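Putative glycosyl hydrolase (Bacteroides thetaiotaomicron VPI-5482, PDB 3K11) is probably a carbohydrate-cleaving hydrolase of glycosyl hydrolase family 88, whose substrate is not established. Local coordinates at residues G148-C151 with T152-K156; D203-M206 with G207-V211; A76-L79 with A80-E83; E220-N223 with K224-E228. All coordinates share one frame; numbering follows the deposited sequence.

Interaction 1: G148-C151 with T152-K156; sequences GAVC and TAMIK
T152 turns its hydroxyl back onto the first turn of helix 148-160, where G148 O takes two bonds from one residue. T152 N reaches it at 2.8 Å, while T152 OG1, also 2.8 Å from G148 O, comes from above the carbonyl plane, 44° out of it. With OG1 opposite the carbonyl carbon and beside its own N (chi1 -62°), the hydroxyl is aimed back at the preceding turn, while CG2 is anti to the backbone N. This is a common way for a buried helical threonine to satisfy its hydroxyl. Helix 148-160 lies against helices 82-98, 167-180 and 202-217, in a fold consistent with the (alpha/alpha)6 barrel of this family. Replacing T152 with valine would remove the hydroxyl donor and is likely to leave G148 O with the backbone bond alone.

On the apolar side, I155 CB sits 3.7 Å from C151 O, CG1 comes closer, and CD1 ends 3.9 Å from C151 SG; the side chain also touches Q213 and M214 of helix 202-217. V150 and M154 run side by side, V150 CG1 meeting M154 CE at 3.7 Å beside helix 167-180.

Interaction 2: D203-M206 with G207-V211; sequences DMFM and GIPAV
D203 O and M204 O receive the N-H groups of G207 and I208, each at 3.0 Å. The ladder then breaks: P209 has no N-H to offer F205 O, so the helix kinks and a water steps in, donating to F205 O at 3.2 Å and accepting from A210 N at 3.0 Å. Such a proline kink bends helix 202-217, which packs on helices 222-240 and 265-281.

I208 lays its CB and CG1 against M204 O, and its CD1 reaches M204 CB at 4.2 Å; CG1 lies beside the backbone N (chi1 -60°), which points this branch back to the preceding turn. Cutting I208 down to alanine would remove CG1, CG2 and CD1 and would probably open a gap between M204 and Q232 of helix 222-240. One residue on, P209 CG comes obliquely to F205 CD1 at 4.0 Å, the two side chains roughly perpendicular, while the F205 ring stacks with W270. D203 directs its carboxylate to R191 in a salt bridge.

Interaction 3: A76-L79 with A80-E83; sequences AFRL and ASYE
An N-cap opens helix 82-98: S81 sits just before the first turn, and its OG bonds to W84 N, while the loop 76-79 folds R78 back over it. The serine's OG is placed between its own N and carbonyl carbon (chi1 63°), which lets a small side chain face the N-H groups at the start of the helix. S81 OG also donates to a water 2.6 Å from it, and that water in turn donates to R78 O at 3.0 Å, so the cap is tied to the loop carbonyl as well.

Over this cap lies the R78 guanidinium, in the one of two deposited conformers described here. S81 CB stands 3.3 Å above its plane, toward the rim. R78 NH2 meets E83 OE2 at 3.2 Å in a salt bridge whose hydrogen bond is weak, with an N-H...O angle of 126° and the guanidinium and carboxylate planes 68° apart. A water lying in the guanidinium plane makes a second link, 2.9 Å from R78 NH1 and 2.6 Å from E83 OE1. The stronger partner of R78 NH2 is D8 of the second subunit.

The long arginine thus suits a place between a helix start and a neighbouring chain: its positive charge is probably shared by two acidic residues, the weak E83 link partly hydrated and the D8 one firmer.

Interaction 4: E220-N223 with K224-E228; sequences EAKN and KYLAE. With EDO (1,2-ethanediol), chain M.
A221 O, K222 O and N223 O receive the N-H groups of Y225, L226 and A227, the last pair 3.0 Å apart from A227 N to N223 O, and set up the first turn of helix 222-240. A221 is the residue just before the helix, and alanine has no side chain with which to cap an amide. A water partly makes up for this: it accepts from K224 N at 3.0 Å and donates, weakly, to E220 O.

What alanine gives instead is room for an aromatic ring. Y225 CE2 comes to 3.4 Å from A221 CB, an oblique approach, and the ring bends back past A221 O because its CG lies opposite the carbonyl carbon (chi1 -66°). Beyond it the ring meets F174 edge-to-face and rests on M214 and S215. Helix 222-240 thereby packs through this buried side against helices 167-180 and 202-217, its neighbours in the helical barrel, while K222, N223, K224 and A227 lie exposed.

Lysine suits the exposed position at 222. K222, its CG anti to N (chi1 172°) and its chain extended, runs alongside L226 and shares its apolar stem with it: K222 CE lies 3.8 Å from L226 CD1. At the tip K222 NZ donates to O1 of a 1,2-ethanediol molecule at 2.9 Å, probably a guest from the crystallisation liquor. L226 turns its branches to L282, P283 and Y286 on the loop side.

Interactions 1 and 2 are buried cores and touch, T152 meeting the kinked helix 202-217 at A210, so that the regular turn of one lies against the water-bridged break of the other. Interaction 3 also touches both, V150 on the S81 and A80 carbonyls and M206 on Y82, yet its chemistry is ionic and hydrated, and it borders a second subunit. Interaction 4 stands at the rim, about 29 Å from interaction 3 between centres, and meets interaction 2 where V211 touches Y225 and E228. Apolar contacts thus dominate the first two, while charge and water become more prominent in interactions 3 and 4.

Interaction 1: G148-C151 with T152-K156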
loop_
_atom_site.group_PDB
_atom_site.type_symbol
_atom_site.label_atom_id
_atom_site.label_comp_id
_atom_site.label_asym_id
_atom_site.label_seq_id
_atom_site.Cartn_x
_atom_site.Cartn_y
_atom_site.Cartn_z
ATOM N N GLY A 148 6.880 35.003 -5.799
ATOM C CA GLY A 148 7.507 34.225 -6.867
ATOM C C GLY A 148 6.704 33.852 -8.102
ATOM O O GLY A 148 7.087 34.176 -9.243
ATOM N N ALA A 149 5.562 33.206 -7.867
ATOM C CA ALA A 149 4.703 32.726 -8.951
ATOM C C ALA A 149 4.214 33.877 -9.802
ATOM O O ALA A 149 4.147 33.754 -11.014
ATOM C CB ALA A 149 3.528 31.947 -8.389
ATOM N N VAL A 150 3.851 34.993 -9.158
ATOM C CA VAL A 150 3.384 36.189 -9.889
ATOM C C VAL A 150 4.511 36.855 -10.669
ATOM O O VAL A 150 4.358 37.149 -11.840
ATOM C CB VAL A 150 2.691 37.203 -8.952
ATOM C CG1 VAL A 150 2.343 38.499 -9.710
ATOM C CG2 VAL A 150 1.411 36.576 -8.358
ATOM N N CYS A 151 5.646 37.047 -10.013
ATOM C CA CYS A 151 6.838 37.588 -10.659
ATOM C C CYS A 151 7.213 36.755 -11.890
ATOM O O CYS A 151 7.494 37.307 -12.960
ATOM C CB CYS A 151 8.008 37.580 -9.674
ATOM S SG CYS A 151 9.416 38.561 -10.300
ATOM N N THR A 152 7.171 35.428 -11.756
ATOM C CA THR A 152 7.505 34.530 -12.850
ATOM C C THR A 152 6.636 34.812 -14.064
ATOM O O THR A 152 7.145 34.933 -15.189
ATOM C CB THR A 152 7.364 33.077 -12.401
ATOM O OG1 THR A 152 8.307 32.839 -11.333
ATOM C CG2 THR A 152 7.619 32.055 -13.530
ATOM N N ALA A 153 5.326 34.850 -13.862
ATOM C CA ALA A 153 4.394 35.142 -14.970
ATOM C C ALA A 153 4.605 36.515 -15.609
ATOM O O ALA A 153 4.480 36.659 -16.837
ATOM C CB ALA A 153 2.960 35.000 -14.498
HETATM N N MSE A 154 4.915 37.529 -14.791
HETATM C CA MSE A 154 5.153 38.884 -15.297
HETATM C C MSE A 154 6.397 38.924 -16.171
HETATM O O MSE A 154 6.396 39.562 -17.198
HETATM C CB MSE A 154 5.300 39.874 -14.152
HETATM C CG MSE A 154 3.974 40.183 -13.492
HETATM SE SE MSE A 154 4.233 41.473 -12.040
HETATM C CE MSE A 154 2.375 41.711 -11.596
ATOM N N ILE A 155 7.472 38.240 -15.740
ATOM C CA ILE A 155 8.668 38.104 -16.586
ATOM C C ILE A 155 8.334 37.417 -17.923
ATOM O O ILE A 155 8.643 37.937 -18.996
ATOM C CB ILE A 155 9.764 37.329 -15.859
ATOM C CG1 ILE A 155 10.324 38.161 -14.689
ATOM C CG2 ILE A 155 10.909 36.989 -16.820
ATOM C CD1 ILE A 155 11.052 37.234 -13.589
ATOM N N LYS A 156 7.613 36.295 -17.862
ATOM C CA LYS A 156 7.246 35.581 -19.059
ATOM C C LYS A 156 6.508 36.440 -20.063
ATOM O O LYS A 156 6.844 36.455 -21.252
ATOM C CB LYS A 156 6.392 34.378 -18.720
ATOM C CG LYS A 156 7.145 33.226 -18.068
ATOM C CD LYS A 156 6.147 32.233 -17.544
ATOM C CE LYS A 156 6.768 30.940 -17.042
ATOM N NZ LYS A 156 5.739 29.996 -16.496
#

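Interaction 2: D203-M206 with G207-V211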
loop_
_atom_site.group_PDB
_atom_site.type_symbol
_atom_site.label_atom_id
_atom_site.label_comp_id
_atom_site.label_asym_id
_atom_site.label_seq_id
_atom_site.Cartn_x
_atom_site.Cartn_y
_atom_site.Cartn_z
ATOM N N ASP A 203 8.352 25.624 -1.645
ATOM C CA ASP A 203 9.244 26.757 -1.984
ATOM C C ASP A 203 10.144 26.443 -3.165
ATOM O O ASP A 203 10.718 27.337 -3.723
ATOM C CB ASP A 203 10.068 27.210 -0.809
ATOM C CG ASP A 203 9.274 28.028 0.203
ATOM O OD1 ASP A 203 8.250 28.641 -0.189
ATOM O OD2 ASP A 203 9.727 28.112 1.355
HETATM N N MSE A 204 10.265 25.167 -3.558
HETATM C CA MSE A 204 10.900 24.862 -4.829
HETATM C C MSE A 204 10.192 25.679 -5.927
HETATM O O MSE A 204 10.817 26.316 -6.763
HETATM C CB MSE A 204 10.849 23.374 -5.139
HETATM C CG MSE A 204 11.777 22.571 -4.240
HETATM SE SE MSE A 204 11.872 20.711 -4.709
HETATM C CE MSE A 204 13.058 20.885 -6.205
ATOM N N PHE A 205 8.867 25.693 -5.876
ATOM C CA PHE A 205 8.030 26.351 -6.878
ATOM C C PHE A 205 7.851 27.813 -6.574
ATOM O O PHE A 205 7.792 28.634 -7.488
ATOM C CB PHE A 205 6.688 25.645 -6.997
ATOM C CG PHE A 205 5.790 26.257 -8.013
ATOM C CD1 PHE A 205 6.057 26.119 -9.395
ATOM C CD2 PHE A 205 4.712 27.011 -7.595
ATOM C CE1 PHE A 205 5.233 26.732 -10.330
ATOM C CE2 PHE A 205 3.889 27.651 -8.525
ATOM C CZ PHE A 205 4.144 27.495 -9.890
HETATM N N MSE A 206 7.791 28.166 -5.300
HETATM C CA MSE A 206 7.640 29.587 -4.990
HETATM C C MSE A 206 8.869 30.393 -5.391
HETATM O O MSE A 206 8.756 31.564 -5.763
HETATM C CB MSE A 206 7.306 29.821 -3.519
HETATM C CG MSE A 206 6.138 29.078 -3.008
HETATM SE SE MSE A 206 4.453 29.389 -4.011
HETATM C CE MSE A 206 3.573 27.586 -3.714
ATOM N N GLY A 207 10.045 29.794 -5.295
ATOM C CA GLY A 207 11.317 30.487 -5.564
ATOM C C GLY A 207 12.073 30.209 -6.853
ATOM O O GLY A 207 12.595 31.133 -7.468
ATOM N N ILE A 208 12.102 28.961 -7.312
ATOM C CA ILE A 208 13.046 28.597 -8.398
ATOM C C ILE A 208 12.638 29.123 -9.772
ATOM O O ILE A 208 13.474 29.715 -10.435
ATOM C CB ILE A 208 13.379 27.097 -8.393
ATOM C CG1 ILE A 208 14.010 26.759 -7.037
ATOM C CG2 ILE A 208 14.264 26.698 -9.589
ATOM C CD1 ILE A 208 14.202 25.212 -6.807
ATOM N N PRO A 209 11.345 29.004 -10.161
ATOM C CA PRO A 209 10.961 29.548 -11.474
ATOM C C PRO A 209 11.263 31.029 -11.667
ATOM O O PRO A 209 11.674 31.440 -12.764
ATOM C CB PRO A 209 9.458 29.246 -11.555
ATOM C CG PRO A 209 9.316 27.976 -10.713
ATOM C CD PRO A 209 10.199 28.339 -9.528
ATOM N N ALA A 210 11.080 31.837 -10.623
ATOM C CA ALA A 210 11.376 33.263 -10.703
ATOM C C ALA A 210 12.858 33.496 -11.012
ATOM O O ALA A 210 13.215 34.370 -11.809
ATOM C CB ALA A 210 11.007 33.945 -9.385
ATOM N N VAL A 211 13.711 32.755 -10.302
ATOM C CA VAL A 211 15.156 32.859 -10.505
ATOM C C VAL A 211 15.493 32.405 -11.923
ATOM O O VAL A 211 16.227 33.084 -12.621
ATOM C CB VAL A 211 15.957 32.096 -9.417
ATOM C CG1 VAL A 211 17.481 32.213 -9.688
ATOM C CG2 VAL A 211 15.607 32.625 -7.998
HETATM O O HOH W 1 8.996 31.380 -8.566
#

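Interaction 3: A76-L79 with A80-E83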
loop_
_atom_site.group_PDB
_atom_site.type_symbol
_atom_site.label_atom_id
_atom_site.label_comp_id
_atom_site.label_asym_id
_atom_site.label_seq_id
_atom_site.Cartn_x
_atom_site.Cartn_y
_atom_site.Cartn_z
ATOM N N ALA A 76 -14.194 36.337 -6.241
ATOM C CA ALA A 76 -13.937 35.099 -5.495
ATOM C C ALA A 76 -12.472 34.820 -5.334
ATOM O O ALA A 76 -12.093 34.160 -4.382
ATOM C CB ALA A 76 -14.649 33.876 -6.172
ATOM N N PHE A 77 -11.619 35.318 -6.242
ATOM C CA PHE A 77 -10.200 35.009 -6.187
ATOM C C PHE A 77 -9.333 36.261 -6.215
ATOM O O PHE A 77 -9.641 37.200 -6.960
ATOM C CB PHE A 77 -9.842 34.161 -7.382
ATOM C CG PHE A 77 -10.714 32.959 -7.520
ATOM C CD1 PHE A 77 -10.619 31.929 -6.583
ATOM C CD2 PHE A 77 -11.701 32.904 -8.505
ATOM C CE1 PHE A 77 -11.478 30.850 -6.653
ATOM C CE2 PHE A 77 -12.534 31.817 -8.597
ATOM C CZ PHE A 77 -12.409 30.773 -7.652
ATOM N N ARG A 78 -8.253 36.251 -5.422
ATOM C CA ARG A 78 -7.315 37.390 -5.311
ATOM C C ARG A 78 -6.457 37.436 -6.562
ATOM O O ARG A 78 -6.056 36.389 -7.085
ATOM C CB ARG A 78 -6.437 37.240 -4.049
ATOM C CG ARG A 78 -7.183 37.406 -2.732
ATOM C CD ARG A 78 -6.473 36.827 -1.484
ATOM N NE ARG A 78 -6.437 35.351 -1.548
ATOM C CZ ARG A 78 -5.352 34.569 -1.414
ATOM N NH1 ARG A 78 -4.143 35.073 -1.124
ATOM N NH2 ARG A 78 -5.488 33.253 -1.544
ATOM N N LEU A 79 -6.219 38.641 -7.074
ATOM C CA LEU A 79 -5.429 38.831 -8.295
ATOM C C LEU A 79 -3.935 38.562 -8.193
ATOM O O LEU A 79 -3.302 38.287 -9.211
ATOM C CB LEU A 79 -5.592 40.272 -8.818
ATOM C CG LEU A 79 -6.919 40.686 -9.463
ATOM C CD1 LEU A 79 -6.956 42.214 -9.834
ATOM C CD2 LEU A 79 -7.133 39.898 -10.743
ATOM N N ALA A 80 -3.365 38.694 -6.998
ATOM C CA ALA A 80 -1.915 38.589 -6.860
ATOM C C ALA A 80 -1.490 37.609 -5.803
ATOM O O ALA A 80 -0.379 37.715 -5.263
ATOM C CB ALA A 80 -1.303 39.917 -6.610
ATOM N N SER A 81 -2.317 36.587 -5.582
ATOM C CA SER A 81 -1.928 35.516 -4.714
ATOM C C SER A 81 -0.988 34.586 -5.521
ATOM O O SER A 81 -0.918 34.670 -6.745
ATOM C CB SER A 81 -3.160 34.727 -4.351
ATOM O OG SER A 81 -3.697 34.145 -5.519
ATOM N N TYR A 82 -0.269 33.689 -4.853
ATOM C CA TYR A 82 0.586 32.782 -5.632
ATOM C C TYR A 82 -0.258 31.870 -6.500
ATOM O O TYR A 82 0.142 31.532 -7.606
ATOM C CB TYR A 82 1.523 31.988 -4.727
ATOM C CG TYR A 82 0.921 30.887 -3.903
ATOM C CD1 TYR A 82 0.734 29.622 -4.455
ATOM C CD2 TYR A 82 0.658 31.043 -2.573
ATOM C CE1 TYR A 82 0.231 28.598 -3.712
ATOM C CE2 TYR A 82 0.161 30.010 -1.829
ATOM C CZ TYR A 82 -0.068 28.787 -2.416
ATOM O OH TYR A 82 -0.516 27.696 -1.673
ATOM N N GLU A 83 -1.452 31.525 -6.004
ATOM C CA GLU A 83 -2.408 30.726 -6.799
ATOM C C GLU A 83 -2.694 31.395 -8.122
ATOM O O GLU A 83 -2.746 30.744 -9.173
ATOM C CB GLU A 83 -3.698 30.445 -6.027
ATOM C CG GLU A 83 -3.534 29.717 -4.709
ATOM C CD GLU A 83 -3.529 30.641 -3.511
ATOM O OE1 GLU A 83 -2.699 31.548 -3.457
ATOM O OE2 GLU A 83 -4.346 30.427 -2.598
HETATM O O HOH W 2 -2.327 32.813 -1.164
HETATM O O HOH W 3 -6.311 33.788 -5.704
#

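Interaction 4: E220-N223 with K224-E228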
loop_
_atom_site.group_PDB
_atom_site.type_symbol
_atom_site.label_atom_id
_atom_site.label_comp_id
_atom_site.label_asym_id
_atom_site.label_seq_id
_atom_site.Cartn_x
_atom_site.Cartn_y
_atom_site.Cartn_z
ATOM N N GLU A 220 22.616 40.695 -18.111
ATOM C CA GLU A 220 23.841 40.751 -17.322
ATOM C C GLU A 220 24.024 39.628 -16.314
ATOM O O GLU A 220 25.134 39.298 -15.994
ATOM C CB GLU A 220 23.912 42.048 -16.501
ATOM C CG GLU A 220 23.759 43.370 -17.266
ATOM C CD GLU A 220 24.870 43.603 -18.267
ATOM O OE1 GLU A 220 24.937 42.879 -19.290
ATOM O OE2 GLU A 220 25.665 44.534 -18.026
ATOM N N ALA A 221 22.934 39.062 -15.811
ATOM C CA ALA A 221 22.968 38.114 -14.719
ATOM C C ALA A 221 22.501 36.722 -15.156
ATOM O O ALA A 221 22.161 35.905 -14.315
ATOM C CB ALA A 221 22.060 38.621 -13.593
ATOM N N LYS A 222 22.486 36.457 -16.456
ATOM C CA LYS A 222 22.000 35.169 -16.956
ATOM C C LYS A 222 22.716 34.013 -16.312
ATOM O O LYS A 222 22.072 33.096 -15.784
ATOM C CB LYS A 222 22.182 35.067 -18.449
ATOM C CG LYS A 222 21.869 33.682 -18.969
ATOM C CD LYS A 222 21.945 33.619 -20.489
ATOM C CE LYS A 222 21.779 32.190 -20.970
ATOM N NZ LYS A 222 21.934 32.071 -22.456
ATOM N N ASN A 223 24.045 34.008 -16.373
ATOM C CA ASN A 223 24.766 32.873 -15.798
ATOM C C ASN A 223 24.578 32.752 -14.304
ATOM O O ASN A 223 24.454 31.642 -13.760
ATOM C CB ASN A 223 26.253 32.985 -16.130
ATOM C CG ASN A 223 26.537 32.762 -17.606
ATOM O OD1 ASN A 223 25.752 32.139 -18.325
ATOM N ND2 ASN A 223 27.681 33.234 -18.043
ATOM N N LYS A 224 24.586 33.883 -13.620
ATOM C CA LYS A 224 24.426 33.907 -12.180
ATOM C C LYS A 224 23.071 33.298 -11.751
ATOM O O LYS A 224 22.998 32.518 -10.814
ATOM C CB LYS A 224 24.510 35.350 -11.720
ATOM C CG LYS A 224 24.194 35.652 -10.248
ATOM C CD LYS A 224 24.596 37.120 -9.963
ATOM C CE LYS A 224 23.665 37.894 -9.101
ATOM N NZ LYS A 224 23.812 39.400 -9.399
ATOM N N TYR A 225 22.015 33.657 -12.463
ATOM C CA TYR A 225 20.680 33.174 -12.104
ATOM C C TYR A 225 20.440 31.724 -12.541
ATOM O O TYR A 225 19.777 30.963 -11.842
ATOM C CB TYR A 225 19.600 34.168 -12.564
ATOM C CG TYR A 225 19.644 35.515 -11.849
ATOM C CD1 TYR A 225 20.006 35.631 -10.514
ATOM C CD2 TYR A 225 19.246 36.664 -12.489
ATOM C CE1 TYR A 225 20.039 36.870 -9.883
ATOM C CE2 TYR A 225 19.275 37.886 -11.866
ATOM C CZ TYR A 225 19.657 37.976 -10.552
ATOM O OH TYR A 225 19.692 39.191 -9.899
ATOM N N LEU A 226 20.971 31.311 -13.685
ATOM C CA LEU A 226 20.925 29.879 -14.024
ATOM C C LEU A 226 21.589 29.048 -12.942
ATOM O O LEU A 226 21.069 28.042 -12.548
ATOM C CB LEU A 226 21.604 29.600 -15.395
ATOM C CG LEU A 226 20.939 30.074 -16.694
ATOM C CD1 LEU A 226 21.885 29.869 -17.931
ATOM C CD2 LEU A 226 19.566 29.407 -16.950
ATOM N N ALA A 227 22.748 29.482 -12.461
ATOM C CA ALA A 227 23.447 28.726 -11.464
ATOM C C ALA A 227 22.697 28.705 -10.161
ATOM O O ALA A 227 22.660 27.675 -9.506
ATOM C CB ALA A 227 24.888 29.232 -11.280
ATOM N N GLU A 228 22.118 29.841 -9.755
ATOM C CA GLU A 228 21.367 29.881 -8.481
ATOM C C GLU A 228 20.113 29.044 -8.558
ATOM O O GLU A 228 19.800 28.317 -7.611
ATOM C CB GLU A 228 21.040 31.312 -8.101
ATOM C CG GLU A 228 20.351 31.475 -6.729
ATOM C CD GLU A 228 21.216 31.038 -5.559
ATOM O OE1 GLU A 228 22.454 30.866 -5.725
ATOM O OE2 GLU A 228 20.651 30.889 -4.460
HETATM C C1 EDO M . 19.135 29.762 -23.842
HETATM O O1 EDO M . 19.837 30.080 -22.621
HETATM C C2 EDO M . 19.811 28.602 -24.583
HETATM O O2 EDO M . 18.913 27.497 -24.772
HETATM O O HOH W 4 25.920 36.305 -14.699
#